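Local coordinates for substrate-binding protein (Synechococcus sp., PDB 6WPN) that probably binds a sugar or oligosaccharide in the periplasm as the substrate-binding component of a transport system in a marine cyanobacterium, at residues His56-Val61 against Ala311-Glu316; Gln134-Trp139 against Thr301-Arg306; Thr142-Leu147 against Thr294-Leu299; Arg160-Trp165 against Pro286-Ser291; Glu251-Gly256 against Arg269-Asn274. All coordinates share one frame; numbering follows the deposited sequence. Where two conformers were deposited one is given.

Contact 1 (His56-Val61 against Ala311-Glu316); sequences HPEALV and AGEAVE
Glu-58 and Glu-313 bring their carboxylates together obliquely across a surface contact, the planes 52° apart, with OE2 of Glu-58 only 2.8 Å from OE1 of Glu-313. Both atoms are acceptors in their deposited form, so no hydrogen bond can be assigned; so close a pair of like charges is likely to favour uptake of a proton by one of the two groups. In Glu-58, CG sits between its backbone N and carbonyl carbon (chi1 82°), and a bend at chi2 turns the carboxylate in beside the edge of the His-56 ring, with OE2 facing Glu-313. In Glu-313, CB already points at the loop, and the bend at chi2 (-79°) turns the carboxylate so that OE1 meets Glu-58 and OE2 the Ala-59 methyl, CB, at 3.7 Å. OE1 also grazes CG of Glu-58 at 3.6 Å. The His-56 ring approaches more loosely, CD2 lying 4.2 Å from Glu-313 OE2. Glu-316 adds a third carboxylate, its OE2 4.3 Å from His-56 NE2, so a protonated histidine would probably ease the negative crowding. An alanine in place of Glu-313 would probably leave the Ala-59 methyl and the Glu-58 carboxylate without their neighbour and open a gap between loop and helix. Trp-52 stacks on His-56 and also meets Glu-313. The loop 56-61 connects helix 42-55 to strand 61-66, parallel to strand 30-35: a beta-alpha-beta unit, as expected in an alpha/beta lobe of a solute-binding protein.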
# COMPACT_ATOMS: atom_id res chain seq x y z
N HIS A 56 -14.78 26.41 -10.09
CA HIS A 56 -14.34 26.36 -11.48
C HIS A 56 -15.47 25.81 -12.35
O HIS A 56 -15.43 24.64 -12.77
CB HIS A 56 -13.06 25.53 -11.62
CG HIS A 56 -11.96 26.00 -10.72
ND1 HIS A 56 -11.95 25.76 -9.37
CD2 HIS A 56 -10.83 26.70 -10.99
CE1 HIS A 56 -10.86 26.29 -8.83
NE2 HIS A 56 -10.17 26.87 -9.80
N PRO A 57 -16.49 26.62 -12.64
CA PRO A 57 -17.55 26.17 -13.56
C PRO A 57 -17.06 25.91 -14.97
O PRO A 57 -17.73 25.20 -15.72
CB PRO A 57 -18.56 27.32 -13.51
CG PRO A 57 -17.76 28.52 -13.11
CD PRO A 57 -16.73 27.99 -12.15
N GLU A 58 -15.91 26.47 -15.35
CA GLU A 58 -15.37 26.28 -16.69
C GLU A 58 -14.69 24.94 -16.88
O GLU A 58 -14.28 24.62 -18.01
CB GLU A 58 -14.36 27.40 -17.01
CG GLU A 58 -12.96 27.15 -16.46
CD GLU A 58 -12.87 27.37 -14.95
OE1 GLU A 58 -13.82 27.92 -14.36
OE2 GLU A 58 -11.84 26.98 -14.36
N ALA A 59 -14.54 24.14 -15.82
CA ALA A 59 -13.87 22.84 -15.90
C ALA A 59 -14.54 21.91 -14.89
O ALA A 59 -13.95 21.51 -13.88
CB ALA A 59 -12.37 22.96 -15.64
N LEU A 60 -15.79 21.56 -15.17
CA LEU A 60 -16.53 20.64 -14.31
C LEU A 60 -15.89 19.26 -14.34
O LEU A 60 -15.38 18.82 -15.37
CB LEU A 60 -17.99 20.56 -14.76
CG LEU A 60 -18.73 21.90 -14.79
CD1 LEU A 60 -20.10 21.76 -15.43
CD2 LEU A 60 -18.84 22.48 -13.38
N VAL A 61 -15.90 18.59 -13.20
CA VAL A 61 -15.23 17.31 -13.04
C VAL A 61 -16.25 16.18 -13.18
O VAL A 61 -17.32 16.22 -12.56
CB VAL A 61 -14.50 17.22 -11.69
CG1 VAL A 61 -14.04 15.79 -11.43
CG2 VAL A 61 -13.31 18.16 -11.68
N ALA A 311 -4.00 20.70 -19.42
CA ALA A 311 -3.00 20.38 -18.40
C ALA A 311 -3.00 21.41 -17.27
O ALA A 311 -2.89 21.04 -16.10
CB ALA A 311 -1.61 20.28 -19.04
N GLY A 312 -3.15 22.69 -17.61
CA GLY A 312 -3.15 23.71 -16.57
C GLY A 312 -4.30 23.56 -15.60
O GLY A 312 -4.12 23.63 -14.38
N GLU A 313 -5.51 23.35 -16.12
CA GLU A 313 -6.66 23.10 -15.25
C GLU A 313 -6.49 21.81 -14.48
O GLU A 313 -6.92 21.71 -13.32
CB GLU A 313 -7.95 23.07 -16.07
CG GLU A 313 -8.42 24.42 -16.57
CD GLU A 313 -9.14 25.25 -15.51
OE1 GLU A 313 -9.47 26.42 -15.80
OE2 GLU A 313 -9.37 24.74 -14.39
N ALA A 314 -5.87 20.80 -15.10
CA ALA A 314 -5.63 19.54 -14.41
C ALA A 314 -4.70 19.72 -13.22
O ALA A 314 -4.91 19.13 -12.16
CB ALA A 314 -5.06 18.51 -15.39
N VAL A 315 -3.65 20.53 -13.39
CA VAL A 315 -2.75 20.82 -12.28
C VAL A 315 -3.50 21.56 -11.17
O VAL A 315 -3.29 21.29 -9.98
CB VAL A 315 -1.53 21.61 -12.78
CG1 VAL A 315 -0.70 22.10 -11.59
CG2 VAL A 315 -0.69 20.73 -13.70
N GLU A 316 -4.37 22.50 -11.55
CA GLU A 316 -5.16 23.21 -10.54
C GLU A 316 -6.05 22.25 -9.76
O GLU A 316 -6.20 22.38 -8.54
CB GLU A 316 -5.99 24.31 -11.20
CG GLU A 316 -5.17 25.43 -11.82
CD GLU A 316 -5.88 26.78 -11.75
OE1 GLU A 316 -5.50 27.60 -10.89
OE2 GLU A 316 -6.82 27.01 -12.55

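Contact 2 (Gln134-Trp139 against Thr301-Arg306); sequences QIAIPW and TLAVPR
Ile-137 and Leu-302 form an antiparallel hydrogen-bonded pair where strands 137-149 and 295-303 meet inside the central mixed sheet of this bacterial solute-binding fold. The short segments 137-139 and 301-303 run at 142° to each other. Two backbone bonds close the pair: Ile-137 N gives to Leu-302 O at 2.8 Å, and Leu-302 N returns to Ile-137 O, also at 2.8 Å. Next along, Pro-138 faces Thr-301 as a non-hydrogen-bonded pair, a position where the lack of an N-H costs no cross-strand bond.

The Leu-302 side chain can be followed outward. CB passes Ile-137 O at 4.1 Å. With CG set beside the backbone N (chi1 -65°), the branch turns to the indole of Trp-139, and CG lies 4.0 Å from its CE3. CD2 then makes the closest approach, 3.7 Å from CE3, with CZ3 slightly farther off. CD1 rides above one face of the ring, displaced toward its rim. The indole and the leucine are further enclosed by Asn-89, which touches both.

The far edge of strand 295-303 is taken by strand 87-90, through backbone bonds of Thr-301 with Leu-90 and Ala-303 with Val-88, while Leu-302 and Ile-137 turn to helix 311-321. Beyond the paired residues the chains stay close. Ala-136 CB fits against Thr-301 OG1 and CB, its CA makes a CA-H...O contact with Leu-302 O, and the methyl CB of Ala-303 sits 3.3 Å from Ile-135 O.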
# COMPACT_ATOMS: atom_id res chain seq x y z
N GLN A 134 9.09 15.88 -12.48
CA GLN A 134 8.02 15.82 -11.50
C GLN A 134 6.75 15.35 -12.21
O GLN A 134 6.04 16.15 -12.83
CB GLN A 134 7.83 17.16 -10.81
CG GLN A 134 6.88 17.10 -9.62
CD GLN A 134 7.56 16.55 -8.38
OE1 GLN A 134 8.79 16.46 -8.31
NE2 GLN A 134 6.76 16.16 -7.39
N ILE A 135 6.46 14.06 -12.11
CA ILE A 135 5.36 13.45 -12.85
C ILE A 135 4.08 13.32 -12.03
O ILE A 135 3.04 12.94 -12.59
CB ILE A 135 5.75 12.05 -13.37
CG1 ILE A 135 6.12 11.17 -12.17
CG2 ILE A 135 6.90 12.16 -14.36
CD1 ILE A 135 6.16 9.70 -12.48
N ALA A 136 4.12 13.62 -10.73
CA ALA A 136 2.94 13.41 -9.92
C ALA A 136 2.98 14.33 -8.71
O ALA A 136 4.04 14.75 -8.25
CB ALA A 136 2.81 11.95 -9.47
N ILE A 137 1.79 14.63 -8.20
CA ILE A 137 1.62 15.38 -6.96
C ILE A 137 1.21 14.40 -5.87
O ILE A 137 0.29 13.60 -6.09
CB ILE A 137 0.56 16.49 -7.13
CG1 ILE A 137 1.06 17.56 -8.10
CG2 ILE A 137 0.20 17.11 -5.78
CD1 ILE A 137 -0.02 18.51 -8.56
N PRO A 138 1.86 14.42 -4.71
CA PRO A 138 1.48 13.49 -3.64
C PRO A 138 0.09 13.81 -3.12
O PRO A 138 -0.29 14.97 -2.97
CB PRO A 138 2.54 13.71 -2.56
CG PRO A 138 3.65 14.42 -3.25
CD PRO A 138 3.03 15.23 -4.34
N TRP A 139 -0.68 12.76 -2.85
CA TRP A 139 -2.01 12.91 -2.29
C TRP A 139 -1.98 12.43 -0.84
O TRP A 139 -1.43 13.10 0.03
CB TRP A 139 -3.04 12.16 -3.12
CG TRP A 139 -4.46 12.47 -2.76
CD1 TRP A 139 -4.89 13.34 -1.80
CD2 TRP A 139 -5.63 11.88 -3.33
NE1 TRP A 139 -6.26 13.34 -1.75
CE2 TRP A 139 -6.74 12.45 -2.68
CE3 TRP A 139 -5.85 10.93 -4.33
CZ2 TRP A 139 -8.05 12.10 -2.99
CZ3 TRP A 139 -7.16 10.59 -4.65
CH2 TRP A 139 -8.24 11.17 -3.98
N THR A 301 -0.67 9.16 -5.39
CA THR A 301 -0.35 10.40 -6.08
C THR A 301 -1.39 10.70 -7.15
O THR A 301 -2.25 9.87 -7.47
CB THR A 301 1.04 10.35 -6.73
OG1 THR A 301 1.08 9.31 -7.71
CG2 THR A 301 2.11 10.08 -5.67
N LEU A 302 -1.30 11.90 -7.70
CA LEU A 302 -2.15 12.34 -8.80
C LEU A 302 -1.26 12.82 -9.93
O LEU A 302 -0.35 13.61 -9.71
CB LEU A 302 -3.09 13.46 -8.34
CG LEU A 302 -4.12 13.04 -7.29
CD1 LEU A 302 -5.02 14.21 -6.94
CD2 LEU A 302 -4.93 11.84 -7.76
N ALA A 303 -1.51 12.32 -11.14
CA ALA A 303 -0.68 12.63 -12.30
C ALA A 303 -1.54 13.18 -13.43
O ALA A 303 -2.75 12.95 -13.49
CB ALA A 303 0.11 11.41 -12.77
N VAL A 304 -0.89 13.89 -14.35
CA VAL A 304 -1.55 14.50 -15.50
C VAL A 304 -1.01 13.88 -16.79
O VAL A 304 0.14 14.14 -17.17
CB VAL A 304 -1.37 16.02 -15.51
CG1 VAL A 304 -2.10 16.65 -16.70
CG2 VAL A 304 -1.84 16.62 -14.20
N PRO A 305 -1.81 13.07 -17.50
CA PRO A 305 -1.33 12.46 -18.75
C PRO A 305 -0.90 13.51 -19.76
O PRO A 305 -1.48 14.60 -19.84
CB PRO A 305 -2.54 11.67 -19.23
CG PRO A 305 -3.30 11.36 -17.97
CD PRO A 305 -3.14 12.58 -17.12
N ARG A 306 0.14 13.19 -20.53
CA ARG A 306 0.64 14.14 -21.52
C ARG A 306 -0.39 14.41 -22.61
O ARG A 306 -0.40 15.50 -23.20
CB ARG A 306 1.94 13.63 -22.14
CG ARG A 306 3.20 14.14 -21.45
CD ARG A 306 4.42 14.04 -22.35
NE ARG A 306 4.20 14.75 -23.61
CZ ARG A 306 5.10 14.87 -24.58
NH1 ARG A 306 6.30 14.32 -24.45
NH2 ARG A 306 4.80 15.53 -25.69

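Contact 3 (Thr142-Leu147 against Thr294-Leu299); sequences TVRLSL and TANVAL
Thr-142 and Ala-298 are joined by two backbone hydrogen bonds as an antiparallel hydrogen-bonded pair, a short pairing in the mixed sheet of the solute-binding fold. Ala-298 N donates to Thr-142 O at 2.9 Å, and Thr-142 N donates to Ala-298 O at 3.1 Å. Thr-142 O takes in addition a CA-H...O contact from Val-297 CA. On the face shared by this pair, OG1 of Thr-142 presses on CB of Ala-298 at 3.2 Å, because the hydroxyl is set between its backbone N and carbonyl carbon (chi1 67°).

Apolar packing is lighter: CG2 of Val-143 meets CG2 of Val-297 at 4.1 Å, and the same Val-297 methyl lies close to Thr-142 O.

Polar side chains meet at Arg-144 and Asn-296. The arginine is extended from CG to NE and brings NH1 to 3.3 Å from Asn-296 ND2, with guanidinium and amide planes 42° apart. Two donors so placed make no bond with each other; the polar ends are held elsewhere, Arg-144 NH2 by a salt bridge to Glu-198 and Asn-296 OD1 by the backbone N of Leu-381. A leucine in place of Arg-144 would probably leave the Glu-198 carboxylate without its cationic mate and the asparagine amide with looser cover.

Past this point the strands separate. Leu-145 and Leu-147 pair by backbone with strand 260-263, whereas Ala-295 and Val-297 bond to Arg-379 of the short strand 378-379. Helix 359-374 packs against Val-143, Leu-145 and Ala-295, so that it touches both strands where they part.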
# COMPACT_ATOMS: atom_id res chain seq x y z
N THR A 142 -0.86 5.76 3.52
CA THR A 142 -1.29 4.86 4.58
C THR A 142 -0.08 4.13 5.14
O THR A 142 0.76 3.64 4.39
CB THR A 142 -2.28 3.80 4.06
OG1 THR A 142 -1.61 2.93 3.15
CG2 THR A 142 -3.42 4.45 3.32
N VAL A 143 0.02 4.11 6.47
CA VAL A 143 0.96 3.25 7.18
C VAL A 143 0.12 2.14 7.82
O VAL A 143 -0.66 2.40 8.74
CB VAL A 143 1.76 4.02 8.23
CG1 VAL A 143 2.71 3.09 8.95
CG2 VAL A 143 2.52 5.17 7.56
N ARG A 144 0.28 0.92 7.34
CA ARG A 144 -0.48 -0.20 7.88
C ARG A 144 0.12 -0.69 9.19
O ARG A 144 1.35 -0.78 9.34
CB ARG A 144 -0.57 -1.35 6.87
CG ARG A 144 0.73 -2.04 6.57
CD ARG A 144 0.50 -3.21 5.63
NE ARG A 144 1.77 -3.81 5.25
CZ ARG A 144 2.44 -3.48 4.14
NH1 ARG A 144 1.95 -2.57 3.31
NH2 ARG A 144 3.60 -4.08 3.87
N LEU A 145 -0.74 -0.98 10.15
CA LEU A 145 -0.33 -1.46 11.46
C LEU A 145 -0.56 -2.97 11.57
O LEU A 145 -1.01 -3.63 10.64
CB LEU A 145 -1.09 -0.71 12.55
CG LEU A 145 -1.11 0.81 12.44
CD1 LEU A 145 -2.11 1.39 13.41
CD2 LEU A 145 0.28 1.39 12.67
N SER A 146 -0.22 -3.51 12.74
CA SER A 146 -0.54 -4.89 13.09
C SER A 146 -1.76 -4.88 14.00
O SER A 146 -1.67 -4.44 15.15
CB SER A 146 0.64 -5.59 13.77
OG SER A 146 1.71 -5.78 12.87
N LEU A 147 -2.91 -5.31 13.48
CA LEU A 147 -4.09 -5.49 14.31
C LEU A 147 -4.01 -6.86 14.98
O LEU A 147 -4.08 -7.90 14.31
CB LEU A 147 -5.36 -5.35 13.48
CG LEU A 147 -5.49 -4.01 12.75
CD1 LEU A 147 -6.82 -3.92 12.01
CD2 LEU A 147 -5.33 -2.85 13.71
N THR A 294 12.61 -0.38 9.37
CA THR A 294 11.80 0.42 8.46
C THR A 294 10.45 -0.23 8.20
O THR A 294 10.36 -1.42 7.87
CB THR A 294 12.54 0.63 7.14
OG1 THR A 294 13.82 1.21 7.41
CG2 THR A 294 11.75 1.55 6.23
N ALA A 295 9.39 0.57 8.28
CA ALA A 295 8.04 0.16 7.92
C ALA A 295 7.70 0.69 6.54
O ALA A 295 8.36 1.58 5.99
CB ALA A 295 7.02 0.67 8.94
N ASN A 296 6.66 0.10 5.95
CA ASN A 296 6.23 0.46 4.62
C ASN A 296 5.14 1.52 4.66
O ASN A 296 4.29 1.52 5.56
CB ASN A 296 5.70 -0.76 3.87
CG ASN A 296 5.49 -0.50 2.41
OD1 ASN A 296 6.44 -0.22 1.67
ND2 ASN A 296 4.24 -0.55 1.98
N VAL A 297 5.17 2.42 3.68
CA VAL A 297 4.14 3.44 3.53
C VAL A 297 3.65 3.40 2.09
O VAL A 297 4.45 3.44 1.15
CB VAL A 297 4.64 4.84 3.92
CG1 VAL A 297 5.92 5.20 3.17
CG2 VAL A 297 3.56 5.89 3.66
N ALA A 298 2.33 3.29 1.93
CA ALA A 298 1.69 3.26 0.62
C ALA A 298 1.41 4.68 0.16
O ALA A 298 0.57 5.37 0.76
CB ALA A 298 0.41 2.44 0.67
N LEU A 299 2.09 5.12 -0.89
CA LEU A 299 1.94 6.48 -1.38
C LEU A 299 0.92 6.53 -2.51
O LEU A 299 0.99 5.75 -3.46
CB LEU A 299 3.29 7.02 -1.86
CG LEU A 299 3.28 8.34 -2.64
CD1 LEU A 299 2.50 9.42 -1.90
CD2 LEU A 299 4.70 8.80 -2.93

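Contact 4 (Arg160-Trp165 against Pro286-Ser291); sequences RAPRRW and PPLTGS
Arg-164 and Thr-289 form an isolated beta bridge between two loops: one links helix 150-155 to helix 168-179, the other leads from strand 282-285 into strand 295-303 of the solute-binding fold. Two backbone bonds flank it. Thr-289 N donates to Arg-163 O at 3.0 Å, and Trp-165 N reaches Thr-289 O at 2.9 Å. CA-H...O contacts follow the same path, the shorter from Arg-164 CA to Thr-289 O.

Apolar contact centres on Leu-288. Its CB makes a CH-pi contact over the six-membered ring of Trp-165, 4.1 Å from the centroid, while CD1 moves along the same ring to CZ3 and CH2. The other methyl, CD2, turns to Pro-162, touching its O at 3.4 Å. Trp-228 meets the indole steeply, and Trp-165 NE1 is satisfied by Gln-202 OE1.

Charged side chains lie outermost. Arg-163, bent at chi3 (78°), carries NE across to CG of Pro-286 at 3.9 Å. The extended Arg-164 runs by Gly-290 O and sets one guanidinium face toward Ser-291 O, without a hydrogen bond. Within the second loop Thr-289 OG1 donates to a lone pair of Gly-290 O at 3.0 Å, and on the indole's five-membered ring CD1 comes to 3.1 Å from Thr-289 O.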
# COMPACT_ATOMS: atom_id res chain seq x y z
N ARG A 160 2.35 -10.79 23.79
CA ARG A 160 2.35 -9.78 22.74
C ARG A 160 2.77 -10.41 21.42
O ARG A 160 3.32 -11.51 21.38
CB ARG A 160 3.26 -8.60 23.08
CG ARG A 160 4.71 -8.97 23.29
CD ARG A 160 5.50 -7.77 23.76
NE ARG A 160 6.74 -8.15 24.42
CZ ARG A 160 7.48 -7.33 25.17
NH1 ARG A 160 7.08 -6.07 25.34
NH2 ARG A 160 8.59 -7.76 25.73
N ALA A 161 2.51 -9.68 20.34
CA ALA A 161 2.84 -10.09 18.98
C ALA A 161 4.26 -9.64 18.62
O ALA A 161 4.74 -8.61 19.10
CB ALA A 161 1.85 -9.50 17.99
N PRO A 162 4.94 -10.39 17.76
CA PRO A 162 6.29 -10.00 17.36
C PRO A 162 6.26 -8.74 16.51
O PRO A 162 5.24 -8.38 15.92
CB PRO A 162 6.78 -11.20 16.54
CG PRO A 162 5.52 -11.80 15.98
CD PRO A 162 4.48 -11.61 17.06
N ARG A 163 7.39 -8.06 16.46
CA ARG A 163 7.52 -6.85 15.67
C ARG A 163 8.57 -6.96 14.59
O ARG A 163 8.64 -6.07 13.73
CB ARG A 163 7.83 -5.64 16.57
CG ARG A 163 6.68 -5.28 17.49
CD ARG A 163 7.20 -4.60 18.73
NE ARG A 163 7.53 -3.20 18.48
CZ ARG A 163 7.90 -2.34 19.44
NH1 ARG A 163 7.96 -2.75 20.70
NH2 ARG A 163 8.19 -1.09 19.13
N ARG A 164 9.38 -8.01 14.59
CA ARG A 164 10.35 -8.24 13.54
C ARG A 164 10.11 -9.62 12.93
O ARG A 164 9.59 -10.53 13.58
CB ARG A 164 11.78 -8.09 14.08
CG ARG A 164 12.08 -6.62 14.39
CD ARG A 164 13.40 -6.41 15.12
NE ARG A 164 13.54 -5.00 15.52
CZ ARG A 164 14.64 -4.46 16.04
NH1 ARG A 164 15.72 -5.21 16.23
NH2 ARG A 164 14.66 -3.17 16.36
N TRP A 165 10.49 -9.76 11.65
CA TRP A 165 10.16 -10.97 10.90
C TRP A 165 10.85 -12.22 11.45
O TRP A 165 10.27 -13.32 11.38
CB TRP A 165 10.51 -10.79 9.42
CG TRP A 165 9.56 -9.90 8.67
CD1 TRP A 165 9.81 -8.63 8.23
CD2 TRP A 165 8.22 -10.21 8.26
NE1 TRP A 165 8.71 -8.14 7.58
CE2 TRP A 165 7.72 -9.09 7.58
CE3 TRP A 165 7.40 -11.34 8.40
CZ2 TRP A 165 6.44 -9.05 7.04
CZ3 TRP A 165 6.13 -11.30 7.87
CH2 TRP A 165 5.66 -10.16 7.20
N PRO A 286 2.67 -1.94 16.20
CA PRO A 286 3.54 -1.56 15.09
C PRO A 286 3.57 -2.65 14.04
O PRO A 286 3.44 -3.85 14.36
CB PRO A 286 4.91 -1.38 15.75
CG PRO A 286 4.59 -1.04 17.17
CD PRO A 286 3.36 -1.83 17.50
N PRO A 287 3.75 -2.29 12.77
CA PRO A 287 3.81 -3.31 11.72
C PRO A 287 5.08 -4.14 11.84
O PRO A 287 6.06 -3.75 12.48
CB PRO A 287 3.82 -2.49 10.43
CG PRO A 287 4.44 -1.19 10.83
CD PRO A 287 3.97 -0.93 12.24
N LEU A 288 5.04 -5.32 11.22
CA LEU A 288 6.23 -6.15 11.20
C LEU A 288 7.29 -5.50 10.33
O LEU A 288 6.99 -4.93 9.28
CB LEU A 288 5.90 -7.55 10.69
CG LEU A 288 5.06 -8.42 11.63
CD1 LEU A 288 4.32 -9.50 10.87
CD2 LEU A 288 5.97 -9.02 12.69
N THR A 289 8.54 -5.53 10.80
CA THR A 289 9.66 -5.01 10.04
C THR A 289 10.81 -6.01 10.08
O THR A 289 10.74 -7.05 10.76
CB THR A 289 10.15 -3.66 10.59
OG1 THR A 289 10.88 -3.88 11.81
CG2 THR A 289 8.97 -2.72 10.87
N GLY A 290 11.88 -5.68 9.38
CA GLY A 290 13.11 -6.43 9.46
C GLY A 290 14.01 -5.81 10.52
O GLY A 290 13.61 -4.90 11.25
N SER A 291 15.24 -6.32 10.58
CA SER A 291 16.18 -5.82 11.58
C SER A 291 16.48 -4.34 11.40
O SER A 291 16.90 -3.68 12.35
CB SER A 291 17.48 -6.63 11.53
OG SER A 291 18.12 -6.50 10.28

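Contact 5 (Glu251-Gly256 against Arg269-Asn274); sequences ELYQSG and RSIQTN
Tyr-253 and Ile-271 meet at about a right angle, the CD1 end of the isoleucine reaching the CD2-CE2 bond of the phenol ring obliquely. CD1 of Ile-271 lies 3.8 Å from CD2 of Tyr-253 and 4.0 Å from its CE2. The ring is carried there by a CG anti to the backbone N (chi1 -169°), which also sends its hydroxyl on to a hydrogen bond with Thr-282 OG1. Ile-271 divides its side chain between two neighbours: CD1 serves the tyrosine, and CG1 receives the amide end of Gln-254, whose NE2 is 4.0 Å away.

Gln-254 stretches straight from CG and reaches the other helix without a hydrogen bond to it. Its amide and that of Asn-274 are turned 67° apart, with the two nitrogens NE2 and ND2 at 4.0 Å and Gln-254 OE1 at 4.1 Å from Asn-274 CB. This outer part is loose van der Waals contact.

The last turn of helix 265-274 carries an extra internal grip: Ser-270 O takes both Thr-273 OG1 and Asn-274 N from the same face of its plane. At the other helix end Ser-255 OG donates to Glu-251 O at 2.8 Å. Tyr-253 and Ile-271 both rest on Leu-147 of strand 137-149, so two helices that flank strand 260-263 in the sequence pack on a common strand, as in an alpha/beta lobe; helix 246-254 closes with a Schellman motif at Gly-256, where phi is positive.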
# COMPACT_ATOMS: atom_id res chain seq x y z
N GLU A 251 -11.47 -11.56 6.24
CA GLU A 251 -12.54 -12.46 6.66
C GLU A 251 -12.10 -13.34 7.83
O GLU A 251 -12.89 -13.62 8.74
CB GLU A 251 -12.97 -13.32 5.48
CG GLU A 251 -14.12 -14.27 5.78
CD GLU A 251 -14.55 -15.06 4.55
OE1 GLU A 251 -13.66 -15.66 3.90
OE2 GLU A 251 -15.76 -15.09 4.24
N LEU A 252 -10.84 -13.78 7.83
CA LEU A 252 -10.38 -14.66 8.89
C LEU A 252 -10.24 -13.91 10.21
O LEU A 252 -10.54 -14.46 11.27
CB LEU A 252 -9.05 -15.32 8.50
CG LEU A 252 -9.07 -16.42 7.43
CD1 LEU A 252 -7.66 -16.89 7.13
CD2 LEU A 252 -9.94 -17.61 7.85
N TYR A 253 -9.78 -12.66 10.15
CA TYR A 253 -9.64 -11.89 11.38
C TYR A 253 -11.00 -11.58 12.00
O TYR A 253 -11.18 -11.71 13.22
CB TYR A 253 -8.86 -10.60 11.11
CG TYR A 253 -8.45 -9.90 12.38
CD1 TYR A 253 -7.29 -10.25 13.05
CD2 TYR A 253 -9.24 -8.88 12.93
CE1 TYR A 253 -6.91 -9.62 14.21
CE2 TYR A 253 -8.86 -8.24 14.09
CZ TYR A 253 -7.70 -8.62 14.73
OH TYR A 253 -7.32 -8.00 15.89
N GLN A 254 -11.98 -11.19 11.17
CA GLN A 254 -13.30 -10.89 11.70
C GLN A 254 -14.00 -12.13 12.25
O GLN A 254 -14.95 -12.01 13.02
CB GLN A 254 -14.17 -10.26 10.61
CG GLN A 254 -13.67 -8.91 10.12
CD GLN A 254 -14.62 -8.26 9.13
OE1 GLN A 254 -15.57 -8.88 8.67
NE2 GLN A 254 -14.36 -6.99 8.81
N SER A 255 -13.54 -13.32 11.87
CA SER A 255 -14.08 -14.56 12.41
C SER A 255 -13.34 -15.01 13.66
O SER A 255 -13.74 -16.02 14.26
CB SER A 255 -14.02 -15.66 11.36
OG SER A 255 -14.69 -15.27 10.17
N GLY A 256 -12.29 -14.31 14.07
CA GLY A 256 -11.50 -14.77 15.18
C GLY A 256 -10.56 -15.90 14.85
O GLY A 256 -10.13 -16.62 15.76
N ARG A 269 -12.54 0.44 11.97
CA ARG A 269 -13.90 0.88 12.26
C ARG A 269 -14.93 -0.09 11.68
O ARG A 269 -15.98 -0.32 12.28
CB ARG A 269 -14.14 2.29 11.72
CG ARG A 269 -15.54 2.85 12.02
CD ARG A 269 -15.70 3.30 13.47
NE ARG A 269 -15.17 4.65 13.70
CZ ARG A 269 -15.15 5.27 14.88
NH1 ARG A 269 -15.64 4.67 15.96
NH2 ARG A 269 -14.64 6.49 14.99
N SER A 270 -14.64 -0.68 10.51
CA SER A 270 -15.56 -1.67 9.96
C SER A 270 -15.50 -2.98 10.75
O SER A 270 -16.51 -3.68 10.85
CB SER A 270 -15.27 -1.91 8.48
OG SER A 270 -13.91 -2.25 8.28
N ILE A 271 -14.34 -3.30 11.33
CA ILE A 271 -14.27 -4.43 12.26
C ILE A 271 -15.16 -4.15 13.47
O ILE A 271 -15.86 -5.04 13.96
CB ILE A 271 -12.82 -4.69 12.69
CG1 ILE A 271 -11.98 -5.17 11.51
CG2 ILE A 271 -12.76 -5.70 13.82
CD1 ILE A 271 -10.53 -5.41 11.88
N GLN A 272 -15.12 -2.92 13.98
CA GLN A 272 -15.94 -2.56 15.13
C GLN A 272 -17.41 -2.80 14.84
O GLN A 272 -18.14 -3.33 15.69
CB GLN A 272 -15.71 -1.11 15.52
CG GLN A 272 -14.37 -0.84 16.19
CD GLN A 272 -14.15 0.63 16.50
OE1 GLN A 272 -14.99 1.47 16.20
NE2 GLN A 272 -13.02 0.93 17.13
N THR A 273 -17.87 -2.44 13.64
CA THR A 273 -19.28 -2.60 13.30
C THR A 273 -19.60 -4.04 12.91
O THR A 273 -20.64 -4.57 13.31
CB THR A 273 -19.65 -1.64 12.17
OG1 THR A 273 -18.84 -1.92 11.02
CG2 THR A 273 -19.44 -0.20 12.60
N ASN A 274 -18.72 -4.68 12.14
CA ASN A 274 -19.02 -6.01 11.62
C ASN A 274 -18.75 -7.12 12.63
O ASN A 274 -19.43 -8.15 12.60
CB ASN A 274 -18.22 -6.27 10.34
CG ASN A 274 -18.72 -5.43 9.17
OD1 ASN A 274 -19.85 -4.95 9.16
ND2 ASN A 274 -17.86 -5.26 8.17

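How the contacts relate
Contacts 2 and 3 use the same two strands, 137-149 and 295-303, with centres about 22 Å apart; contact 1 adjoins contact 2, while contacts 4 and 5 adjoin contact 3. Contact 1 touches contact 2 where Ala-314 CB packs on Val-304 CG1 at 3.7 Å. At the other end contact 3 meets contact 4, centres about 12 Å apart, through a probable hydrogen bond between Ser-146 OG and Pro-286 O, and contact 5, where Leu-147 O lies 3.3 Å from Tyr-253 CE1. Contacts 1 and 4 are about 45 Å apart between centres, on opposite sides of the chain's centre. Strands running between distant regions are consistent with the two-lobed architecture of solute-binding proteins.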